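PDB 2OKX: rhamnosidase B from Bacillus sp., which probably hydrolyses terminal alpha-L-rhamnose residues from rhamnosides with inversion of configuration, as a glycoside hydrolase of family 78. Local coordinates for residues Val271-Gly275 with Val276-Glu280; Leu661-Tyr664 with Leu665-Ile668; Phe701-Lys704 with Ala705-Ser709. All coordinates share one frame; numbering follows the deposited sequence.

Contact 1 of 3, residues Val271-Gly275 with Val276-Glu280; sequences VWVDG and VLQTE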
ATOM      1  N   VAL A 271     -28.544  -8.980 -11.701  1.00 25.39           N
ATOM      2  CA  VAL A 271     -28.803  -8.088 -12.820  1.00 24.41           C
ATOM      3  C   VAL A 271     -30.173  -8.400 -13.419  1.00 26.21           C
ATOM      4  O   VAL A 271     -30.521  -9.566 -13.631  1.00 26.28           O
ATOM      5  CB  VAL A 271     -27.732  -8.262 -13.926  1.00 24.15           C
ATOM      6  CG1 VAL A 271     -28.086  -7.408 -15.138  1.00 24.97           C
ATOM      7  CG2 VAL A 271     -26.353  -7.874 -13.388  1.00 21.35           C
ATOM      8  N   TRP A 272     -30.942  -7.349 -13.682  1.00 25.62           N
ATOM      9  CA  TRP A 272     -32.270  -7.481 -14.266  1.00 27.00           C
ATOM     10  C   TRP A 272     -32.319  -6.761 -15.614  1.00 27.06           C
ATOM     11  O   TRP A 272     -31.749  -5.680 -15.774  1.00 26.36           O
ATOM     12  CB  TRP A 272     -33.324  -6.868 -13.334  1.00 27.50           C
ATOM     13  CG  TRP A 272     -33.708  -7.730 -12.161  1.00 30.74           C
ATOM     14  CD1 TRP A 272     -34.822  -8.513 -12.050  1.00 30.23           C
ATOM     15  CD2 TRP A 272     -32.982  -7.891 -10.935  1.00 32.05           C
ATOM     16  NE1 TRP A 272     -34.836  -9.151 -10.832  1.00 32.04           N
ATOM     17  CE2 TRP A 272     -33.718  -8.787 -10.127  1.00 32.78           C
ATOM     18  CE3 TRP A 272     -31.781  -7.366 -10.439  1.00 31.96           C
ATOM     19  CZ2 TRP A 272     -33.293  -9.172  -8.849  1.00 33.17           C
ATOM     20  CZ3 TRP A 272     -31.357  -7.748  -9.168  1.00 33.58           C
ATOM     21  CH2 TRP A 272     -32.114  -8.643  -8.389  1.00 33.55           C
ATOM     22  N   VAL A 273     -33.003  -7.371 -16.577  1.00 26.93           N
ATOM     23  CA  VAL A 273     -33.163  -6.790 -17.905  1.00 28.48           C
ATOM     24  C   VAL A 273     -34.647  -6.876 -18.247  1.00 29.33           C
ATOM     25  O   VAL A 273     -35.214  -7.968 -18.307  1.00 27.02           O
ATOM     26  CB  VAL A 273     -32.344  -7.560 -18.965  1.00 28.23           C
ATOM     27  CG1 VAL A 273     -32.627  -7.001 -20.353  1.00 30.62           C
ATOM     28  CG2 VAL A 273     -30.855  -7.445 -18.649  1.00 28.54           C
ATOM     29  N   ASP A 274     -35.272  -5.721 -18.458  1.00 29.41           N
ATOM     30  CA  ASP A 274     -36.696  -5.675 -18.766  1.00 31.50           C
ATOM     31  C   ASP A 274     -37.486  -6.323 -17.627  1.00 32.82           C
ATOM     32  O   ASP A 274     -38.488  -6.995 -17.856  1.00 33.84           O
ATOM     33  CB  ASP A 274     -36.993  -6.409 -20.082  1.00 30.79           C
ATOM     34  CG  ASP A 274     -36.292  -5.781 -21.274  1.00 30.17           C
ATOM     35  OD1 ASP A 274     -36.230  -4.537 -21.344  1.00 32.95           O
ATOM     36  OD2 ASP A 274     -35.816  -6.531 -22.150  1.00 30.74           O
ATOM     37  N   GLY A 275     -37.010  -6.130 -16.400  1.00 33.12           N
ATOM     38  CA  GLY A 275     -37.685  -6.688 -15.242  1.00 32.27           C
ATOM     39  C   GLY A 275     -37.463  -8.169 -14.994  1.00 32.66           C
ATOM     40  O   GLY A 275     -38.026  -8.731 -14.054  1.00 33.32           O
ATOM     41  N   VAL A 276     -36.649  -8.811 -15.825  1.00 32.12           N
ATOM     42  CA  VAL A 276     -36.381 -10.236 -15.661  1.00 30.94           C
ATOM     43  C   VAL A 276     -34.974 -10.481 -15.114  1.00 30.97           C
ATOM     44  O   VAL A 276     -33.988  -9.972 -15.650  1.00 30.21           O
ATOM     45  CB  VAL A 276     -36.526 -10.997 -16.996  1.00 31.61           C
ATOM     46  CG1 VAL A 276     -36.267 -12.481 -16.778  1.00 31.32           C
ATOM     47  CG2 VAL A 276     -37.921 -10.782 -17.570  1.00 33.40           C
ATOM     48  N   LEU A 277     -34.894 -11.262 -14.042  1.00 30.15           N
ATOM     49  CA  LEU A 277     -33.619 -11.583 -13.414  1.00 30.30           C
ATOM     50  C   LEU A 277     -32.816 -12.534 -14.296  1.00 29.69           C
ATOM     51  O   LEU A 277     -33.295 -13.603 -14.669  1.00 29.19           O
ATOM     52  CB  LEU A 277     -33.866 -12.213 -12.037  1.00 31.06           C
ATOM     53  CG  LEU A 277     -32.701 -12.635 -11.130  1.00 33.44           C
ATOM     54  CD1 LEU A 277     -32.032 -13.879 -11.686  1.00 35.80           C
ATOM     55  CD2 LEU A 277     -31.706 -11.494 -10.989  1.00 30.06           C
ATOM     56  N   GLN A 278     -31.594 -12.134 -14.634  1.00 29.99           N
ATOM     57  CA  GLN A 278     -30.723 -12.957 -15.466  1.00 29.78           C
ATOM     58  C   GLN A 278     -30.084 -14.014 -14.574  1.00 30.79           C
ATOM     59  O   GLN A 278     -29.273 -13.697 -13.702  1.00 29.60           O
ATOM     60  CB  GLN A 278     -29.648 -12.084 -16.113  1.00 30.77           C
ATOM     61  CG  GLN A 278     -30.200 -10.897 -16.902  1.00 29.78           C
ATOM     62  CD  GLN A 278     -31.196 -11.317 -17.967  1.00 31.03           C
ATOM     63  OE1 GLN A 278     -32.411 -11.237 -17.768  1.00 33.06           O
ATOM     64  NE2 GLN A 278     -30.687 -11.781 -19.097  1.00 29.09           N
ATOM     65  N   THR A 279     -30.452 -15.271 -14.797  1.00 30.77           N
ATOM     66  CA  THR A 279     -29.948 -16.369 -13.981  1.00 33.60           C
ATOM     67  C   THR A 279     -28.693 -17.054 -14.497  1.00 32.76           C
ATOM     68  O   THR A 279     -28.061 -17.805 -13.760  1.00 34.98           O
ATOM     69  CB  THR A 279     -31.024 -17.457 -13.791  1.00 33.72           C
ATOM     70  OG1 THR A 279     -31.326 -18.056 -15.056  1.00 35.82           O
ATOM     71  CG2 THR A 279     -32.295 -16.857 -13.207  1.00 35.32           C
ATOM     72  N   GLU A 280     -28.332 -16.809 -15.753  1.00 32.50           N
ATOM     73  CA  GLU A 280     -27.147 -17.440 -16.318  1.00 32.93           C
ATOM     74  C   GLU A 280     -26.030 -16.444 -16.606  1.00 31.37           C
ATOM     75  O   GLU A 280     -26.280 -15.313 -17.021  1.00 30.97           O
ATOM     76  CB  GLU A 280     -27.507 -18.190 -17.604  1.00 35.96           C
ATOM     77  CG  GLU A 280     -28.614 -19.220 -17.435  1.00 39.26           C
ATOM     78  CD  GLU A 280     -28.329 -20.208 -16.321  1.00 43.30           C
ATOM     79  OE1 GLU A 280     -27.280 -20.887 -16.375  1.00 45.36           O
ATOM     80  OE2 GLU A 280     -29.156 -20.307 -15.388  1.00 45.16           O
TER
HETATM   81  O   HOH W   1     -27.955 -11.855 -11.922  1.00 25.57           O
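W272 and L277 face each other across a tight beta hairpin in which strands 271-273 and 276-277 are joined by a two-residue type I' turn, with D274 and G275 at its corners. Both corner residues have positive phi, the backbone form that this turn requires. V273 and V276 close the turn as a hydrogen-bonded pair: V273 N donates to V276 O and V276 N returns a bond to V273 O. W272 and L277 form the next, non-hydrogen-bonded pair, and their CA atoms lie 4.4 Å apart.

Followed outward from CB, which sits 3.9 Å from V276 O, the W272 side chain bends over its neighbour strand, because a chi1 of -78° keeps CG beside its own backbone N. W272 CD1 lies 3.4 Å from L277 N, and W272 NE1 lies 3.4 Å from L277 CB, but the hydrogen bond of NE1 goes to E369 outside the hairpin. The benzene half of the W272 indole then takes the leucine methyl: L277 CD2 stands 3.6 Å from the centroid of the six-membered ring and 17° off its normal, a CH-pi contact over the face.

On the other side of the hairpin, V273 CG2 touches CG of Q278 at 3.9 Å, and both residues also pack on L292 of strand 288-294. In the fold, strand 271-273 pairs along its other edge with strand 297-309 and so joins the hairpin to a larger sheet within the D2 family region. One residue further along than L277, Q278 N donates almost straight to V271 O at 3.0 Å, and a water extends this ladder, accepting from V271 N and donating to Q278 O.

Contact 2 of 3, residues Leu661-Tyr664 with Leu665-Ile668; sequences LTHY and LEHI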
ATOM      1  N   LEU A 661      -2.088   1.401  26.730  1.00 31.02           N
ATOM      2  CA  LEU A 661      -2.189   0.191  27.541  1.00 31.00           C
ATOM      3  C   LEU A 661      -3.232   0.374  28.640  1.00 30.74           C
ATOM      4  O   LEU A 661      -3.965  -0.557  28.973  1.00 30.40           O
ATOM      5  CB  LEU A 661      -0.839  -0.162  28.166  1.00 31.55           C
ATOM      6  CG  LEU A 661       0.167  -0.838  27.229  1.00 32.17           C
ATOM      7  CD1 LEU A 661       1.473  -1.095  27.974  1.00 31.60           C
ATOM      8  CD2 LEU A 661      -0.424  -2.147  26.716  1.00 31.85           C
ATOM      9  N   THR A 662      -3.295   1.578  29.195  1.00 31.23           N
ATOM     10  CA  THR A 662      -4.259   1.881  30.244  1.00 33.70           C
ATOM     11  C   THR A 662      -5.671   1.621  29.730  1.00 34.54           C
ATOM     12  O   THR A 662      -6.488   1.005  30.415  1.00 33.99           O
ATOM     13  CB  THR A 662      -4.150   3.352  30.696  1.00 34.67           C
ATOM     14  OG1 THR A 662      -2.885   3.561  31.335  1.00 35.53           O
ATOM     15  CG2 THR A 662      -5.278   3.703  31.667  1.00 36.01           C
ATOM     16  N   HIS A 663      -5.951   2.077  28.512  1.00 34.67           N
ATOM     17  CA  HIS A 663      -7.274   1.880  27.936  1.00 34.37           C
ATOM     18  C   HIS A 663      -7.565   0.447  27.501  1.00 33.28           C
ATOM     19  O   HIS A 663      -8.720   0.022  27.508  1.00 33.72           O
ATOM     20  CB  HIS A 663      -7.499   2.858  26.784  1.00 35.55           C
ATOM     21  CG  HIS A 663      -7.672   4.274  27.236  1.00 36.66           C
ATOM     22  ND1 HIS A 663      -6.620   5.051  27.670  1.00 37.58           N
ATOM     23  CD2 HIS A 663      -8.784   5.032  27.380  1.00 37.38           C
ATOM     24  CE1 HIS A 663      -7.076   6.227  28.063  1.00 38.70           C
ATOM     25  NE2 HIS A 663      -8.386   6.242  27.898  1.00 38.06           N
ATOM     26  N   TYR A 664      -6.539  -0.309  27.125  1.00 31.89           N
ATOM     27  CA  TYR A 664      -6.775  -1.695  26.737  1.00 31.70           C
ATOM     28  C   TYR A 664      -7.172  -2.501  27.973  1.00 32.93           C
ATOM     29  O   TYR A 664      -7.988  -3.423  27.894  1.00 32.61           O
ATOM     30  CB  TYR A 664      -5.532  -2.316  26.087  1.00 31.46           C
ATOM     31  CG  TYR A 664      -5.470  -2.099  24.588  1.00 29.04           C
ATOM     32  CD1 TYR A 664      -4.754  -1.036  24.044  1.00 29.16           C
ATOM     33  CD2 TYR A 664      -6.173  -2.936  23.718  1.00 29.11           C
ATOM     34  CE1 TYR A 664      -4.744  -0.805  22.666  1.00 28.79           C
ATOM     35  CE2 TYR A 664      -6.169  -2.714  22.342  1.00 28.49           C
ATOM     36  CZ  TYR A 664      -5.453  -1.646  21.823  1.00 28.91           C
ATOM     37  OH  TYR A 664      -5.461  -1.414  20.464  1.00 29.56           O
ATOM     38  N   LEU A 665      -6.593  -2.140  29.115  1.00 34.10           N
ATOM     39  CA  LEU A 665      -6.886  -2.819  30.375  1.00 36.28           C
ATOM     40  C   LEU A 665      -8.341  -2.621  30.796  1.00 36.94           C
ATOM     41  O   LEU A 665      -8.935  -3.493  31.436  1.00 36.51           O
ATOM     42  CB  LEU A 665      -5.954  -2.310  31.478  1.00 37.65           C
ATOM     43  CG  LEU A 665      -4.502  -2.789  31.411  1.00 38.01           C
ATOM     44  CD1 LEU A 665      -3.679  -2.128  32.511  1.00 38.86           C
ATOM     45  CD2 LEU A 665      -4.471  -4.302  31.557  1.00 37.22           C
ATOM     46  N   GLU A 666      -8.913  -1.477  30.436  1.00 36.74           N
ATOM     47  CA  GLU A 666     -10.302  -1.190  30.782  1.00 38.59           C
ATOM     48  C   GLU A 666     -11.246  -2.120  30.027  1.00 38.40           C
ATOM     49  O   GLU A 666     -12.427  -2.213  30.351  1.00 39.35           O
ATOM     50  CB  GLU A 666     -10.642   0.267  30.460  1.00 38.56           C
ATOM     51  CG  GLU A 666      -9.811   1.284  31.224  1.00 40.03           C
ATOM     52  CD  GLU A 666     -10.096   2.708  30.792  1.00 41.58           C
ATOM     53  OE1 GLU A 666      -9.412   3.632  31.280  1.00 42.60           O
ATOM     54  OE2 GLU A 666     -11.006   2.904  29.959  1.00 43.10           O
ATOM     55  N   HIS A 667     -10.722  -2.814  29.023  1.00 37.35           N
ATOM     56  CA  HIS A 667     -11.534  -3.729  28.232  1.00 37.65           C
ATOM     57  C   HIS A 667     -11.504  -5.147  28.778  1.00 37.53           C
ATOM     58  O   HIS A 667     -12.053  -6.068  28.176  1.00 38.10           O
ATOM     59  CB  HIS A 667     -11.085  -3.693  26.769  1.00 38.37           C
ATOM     60  CG  HIS A 667     -11.528  -2.460  26.045  1.00 37.73           C
ATOM     61  ND1 HIS A 667     -12.756  -2.362  25.426  1.00 38.51           N
ATOM     62  CD2 HIS A 667     -10.939  -1.249  25.904  1.00 38.33           C
ATOM     63  CE1 HIS A 667     -12.903  -1.145  24.936  1.00 39.02           C
ATOM     64  NE2 HIS A 667     -11.815  -0.449  25.213  1.00 38.28           N
ATOM     65  N   ILE A 668     -10.852  -5.316  29.923  1.00 39.48           N
ATOM     66  CA  ILE A 668     -10.793  -6.615  30.584  1.00 40.92           C
ATOM     67  C   ILE A 668     -11.943  -6.596  31.586  1.00 42.03           C
ATOM     68  O   ILE A 668     -12.016  -5.706  32.432  1.00 42.76           O
ATOM     69  CB  ILE A 668      -9.458  -6.812  31.337  1.00 40.45           C
ATOM     70  CG1 ILE A 668      -8.299  -6.884  30.335  1.00 39.47           C
ATOM     71  CG2 ILE A 668      -9.515  -8.084  32.175  1.00 38.00           C
ATOM     72  CD1 ILE A 668      -6.928  -7.029  30.978  1.00 38.55           C
TER
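Close packing in this helix end is concentrated where L665 packs against the carbonyl oxygen of L661. L665 N donates to L661 O at 3.1 Å, the last good i to i+4 bond here, and L665 CG lies 3.3 Å from L661 O, since a chi1 of -74° keeps CG beside the backbone N. The two leucines continue into the interior, where both meet L706 of helix 696-715 and F725 of helix 723-739. Y664, also buried, points to another flank: its ring meets F631 and its hydroxyl bonds to L613 O. Equally close is H667 CD2, 3.0 Å from H663 O, which lies near the plane of the H667 ring.

The side of H663 and the solvent-exposed E666 is looser. The extended chain of E666 runs alongside H663, pointing the same way, with ring and carboxylate planes 43° apart. H663 CD2 is 4.0 Å from E666 OE2, while OE1 stands over one ring face; the imidazole's ND1 is instead bonded to H659 O. E666 N has just two weak, bent bonds, to T662 O and H663 O, evidence that the helical pattern is giving way.

H667 N donates to Y664 O, and I668 N to L665 O. This shift, running into a type I turn from L665 to I668, is typical of the C-terminal end of an alpha helix, where i+4 bonds give way to i+3 bonds, here in helix 647-665 of the six-hairpin glycosidase domain.

Contact 3 of 3, residues Phe701-Lys704 with Ala705-Ser709; sequences FLVK and ALRDS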
ATOM      1  N   PHE A 701      -0.903 -11.575  23.600  1.00 29.21           N
ATOM      2  CA  PHE A 701      -0.040 -10.467  23.217  1.00 29.21           C
ATOM      3  C   PHE A 701      -0.182  -9.274  24.160  1.00 28.99           C
ATOM      4  O   PHE A 701       0.747  -8.483  24.309  1.00 29.23           O
ATOM      5  CB  PHE A 701      -0.318 -10.046  21.767  1.00 29.64           C
ATOM      6  CG  PHE A 701       0.470 -10.828  20.746  1.00 30.79           C
ATOM      7  CD1 PHE A 701      -0.154 -11.371  19.626  1.00 31.19           C
ATOM      8  CD2 PHE A 701       1.843 -11.011  20.899  1.00 31.21           C
ATOM      9  CE1 PHE A 701       0.572 -12.083  18.672  1.00 29.63           C
ATOM     10  CE2 PHE A 701       2.581 -11.722  19.949  1.00 33.17           C
ATOM     11  CZ  PHE A 701       1.942 -12.259  18.833  1.00 31.19           C
ATOM     12  N   LEU A 702      -1.337  -9.140  24.803  1.00 28.79           N
ATOM     13  CA  LEU A 702      -1.523  -8.036  25.740  1.00 28.79           C
ATOM     14  C   LEU A 702      -0.599  -8.261  26.936  1.00 29.12           C
ATOM     15  O   LEU A 702      -0.007  -7.321  27.467  1.00 28.04           O
ATOM     16  CB  LEU A 702      -2.977  -7.958  26.212  1.00 30.44           C
ATOM     17  CG  LEU A 702      -3.288  -6.885  27.267  1.00 30.29           C
ATOM     18  CD1 LEU A 702      -2.731  -5.534  26.842  1.00 31.12           C
ATOM     19  CD2 LEU A 702      -4.795  -6.797  27.464  1.00 29.50           C
ATOM     20  N   VAL A 703      -0.474  -9.515  27.352  1.00 29.70           N
ATOM     21  CA  VAL A 703       0.400  -9.850  28.470  1.00 31.88           C
ATOM     22  C   VAL A 703       1.819  -9.407  28.132  1.00 31.69           C
ATOM     23  O   VAL A 703       2.441  -8.655  28.884  1.00 30.88           O
ATOM     24  CB  VAL A 703       0.406 -11.371  28.742  1.00 32.45           C
ATOM     25  CG1 VAL A 703       1.455 -11.711  29.798  1.00 34.19           C
ATOM     26  CG2 VAL A 703      -0.974 -11.821  29.204  1.00 33.61           C
ATOM     27  N   LYS A 704       2.317  -9.860  26.985  1.00 32.74           N
ATOM     28  CA  LYS A 704       3.670  -9.512  26.561  1.00 33.09           C
ATOM     29  C   LYS A 704       3.845  -8.012  26.357  1.00 32.89           C
ATOM     30  O   LYS A 704       4.903  -7.463  26.657  1.00 33.33           O
ATOM     31  CB  LYS A 704       4.043 -10.252  25.272  1.00 35.12           C
ATOM     32  CG  LYS A 704       5.497 -10.041  24.866  1.00 36.91           C
ATOM     33  CD  LYS A 704       5.819 -10.690  23.536  1.00 41.15           C
ATOM     34  CE  LYS A 704       7.183 -10.234  23.028  1.00 41.28           C
ATOM     35  NZ  LYS A 704       7.431 -10.695  21.634  1.00 45.98           N
ATOM     36  N   ALA A 705       2.811  -7.350  25.842  1.00 32.81           N
ATOM     37  CA  ALA A 705       2.870  -5.910  25.615  1.00 32.17           C
ATOM     38  C   ALA A 705       3.015  -5.185  26.952  1.00 32.20           C
ATOM     39  O   ALA A 705       3.791  -4.240  27.080  1.00 32.58           O
ATOM     40  CB  ALA A 705       1.613  -5.439  24.898  1.00 32.04           C
ATOM     41  N   LEU A 706       2.259  -5.636  27.946  1.00 33.04           N
ATOM     42  CA  LEU A 706       2.309  -5.043  29.279  1.00 33.23           C
ATOM     43  C   LEU A 706       3.713  -5.168  29.860  1.00 32.10           C
ATOM     44  O   LEU A 706       4.207  -4.256  30.523  1.00 32.04           O
ATOM     45  CB  LEU A 706       1.307  -5.743  30.197  1.00 31.99           C
ATOM     46  CG  LEU A 706      -0.164  -5.457  29.892  1.00 32.07           C
ATOM     47  CD1 LEU A 706      -1.047  -6.505  30.549  1.00 29.86           C
ATOM     48  CD2 LEU A 706      -0.505  -4.054  30.374  1.00 29.44           C
ATOM     49  N   ARG A 707       4.349  -6.306  29.610  1.00 32.12           N
ATOM     50  CA  ARG A 707       5.699  -6.544  30.107  1.00 32.91           C
ATOM     51  C   ARG A 707       6.742  -5.798  29.278  1.00 34.15           C
ATOM     52  O   ARG A 707       7.642  -5.160  29.829  1.00 33.63           O
ATOM     53  CB  ARG A 707       5.986  -8.047  30.118  1.00 33.37           C
ATOM     54  CG  ARG A 707       5.172  -8.783  31.167  1.00 35.23           C
ATOM     55  CD  ARG A 707       5.195 -10.283  30.977  1.00 37.80           C
ATOM     56  NE  ARG A 707       4.510 -10.961  32.076  1.00 38.80           N
ATOM     57  CZ  ARG A 707       4.139 -12.237  32.056  1.00 39.52           C
ATOM     58  NH1 ARG A 707       3.526 -12.763  33.107  1.00 40.22           N
ATOM     59  NH2 ARG A 707       4.366 -12.983  30.982  1.00 39.83           N
ATOM     60  N   ASP A 708       6.615  -5.866  27.956  1.00 33.67           N
ATOM     61  CA  ASP A 708       7.551  -5.176  27.072  1.00 33.35           C
ATOM     62  C   ASP A 708       7.582  -3.678  27.371  1.00 32.81           C
ATOM     63  O   ASP A 708       8.607  -3.021  27.187  1.00 30.64           O
ATOM     64  CB  ASP A 708       7.159  -5.389  25.604  1.00 33.80           C
ATOM     65  CG  ASP A 708       7.474  -6.788  25.107  1.00 35.62           C
ATOM     66  OD1 ASP A 708       6.978  -7.156  24.021  1.00 36.77           O
ATOM     67  OD2 ASP A 708       8.221  -7.517  25.791  1.00 38.35           O
ATOM     68  N   SER A 709       6.457  -3.141  27.841  1.00 33.78           N
ATOM     69  CA  SER A 709       6.354  -1.713  28.148  1.00 34.79           C
ATOM     70  C   SER A 709       7.346  -1.264  29.221  1.00 35.12           C
ATOM     71  O   SER A 709       7.764  -0.106  29.243  1.00 35.27           O
ATOM     72  CB  SER A 709       4.932  -1.366  28.597  1.00 35.24           C
ATOM     73  OG  SER A 709       4.638  -1.937  29.861  1.00 36.87           O
TER
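K704 and D708, one helical turn apart, cross at an angle, the lysine's methylene chain lying against the carboxylate. The lysine is fully extended, with CG anti to the backbone N (chi1 -174°), and K704 CE comes to 3.2 Å from D708 OD1. This extension carries the ammonium past the carboxylate, leaving K704 NZ 4.3 Å from D708 OD1, beyond salt-bridge distance. The other carboxylate oxygen, OD2, makes its salt bridge with R638 of helix 627-644, which probably helps to balance the charge of this buried aspartate.

V703 and R707 are related differently: they lie side by side and point the same way. V703 CG1 sits 3.4 Å above the R707 guanidinium plane, displaced toward its rim, and approaches R707 NH2 to the same distance. The methyl therefore meets the flat face of the arginine, while its N-H groups point within the plane rather than at the methyl.

L702 and L706 again cross at an angle, with L702 CD1 at 4.0 Å from L706 CG. L702 also touches F631 of helix 627-644, and F701, a turn before A705, meets F632 edge-to-face.

Beneath the side chains the backbone is regular. A705, L706, R707 and D708 each donate to the carbonyl four residues earlier, the shortest bond being D708 N to K704 O at 2.7 Å, with an N-H...O angle of 166°. This unbroken i to i+4 ladder marks regular alpha helix. Flanked by helices 627-644, 647-665 and 723-739, the segment sits among packed helices, as in the (alpha/alpha)6 barrel of six-hairpin glycosidases.

The three contacts follow one another along the chain. Contact 1, a beta hairpin in the D2 family region, is remote from the other two: its centre is 52 Å from that of contact 2 and 56 Å from that of contact 3, with nearest atoms about 39 and 42 Å away. Contacts 2 and 3 share the six-hairpin glycosidase domain, with centres 12 Å apart. Helices 647-665 and 696-715 meet there directly: L661 CD1 lies 3.5 Å from S709 CB, and just past the first helix I668 CD1 packs on L702 CD2. One local contact thus belongs to a beta-rich accessory region, whereas the other two form adjoining parts of the helical domain.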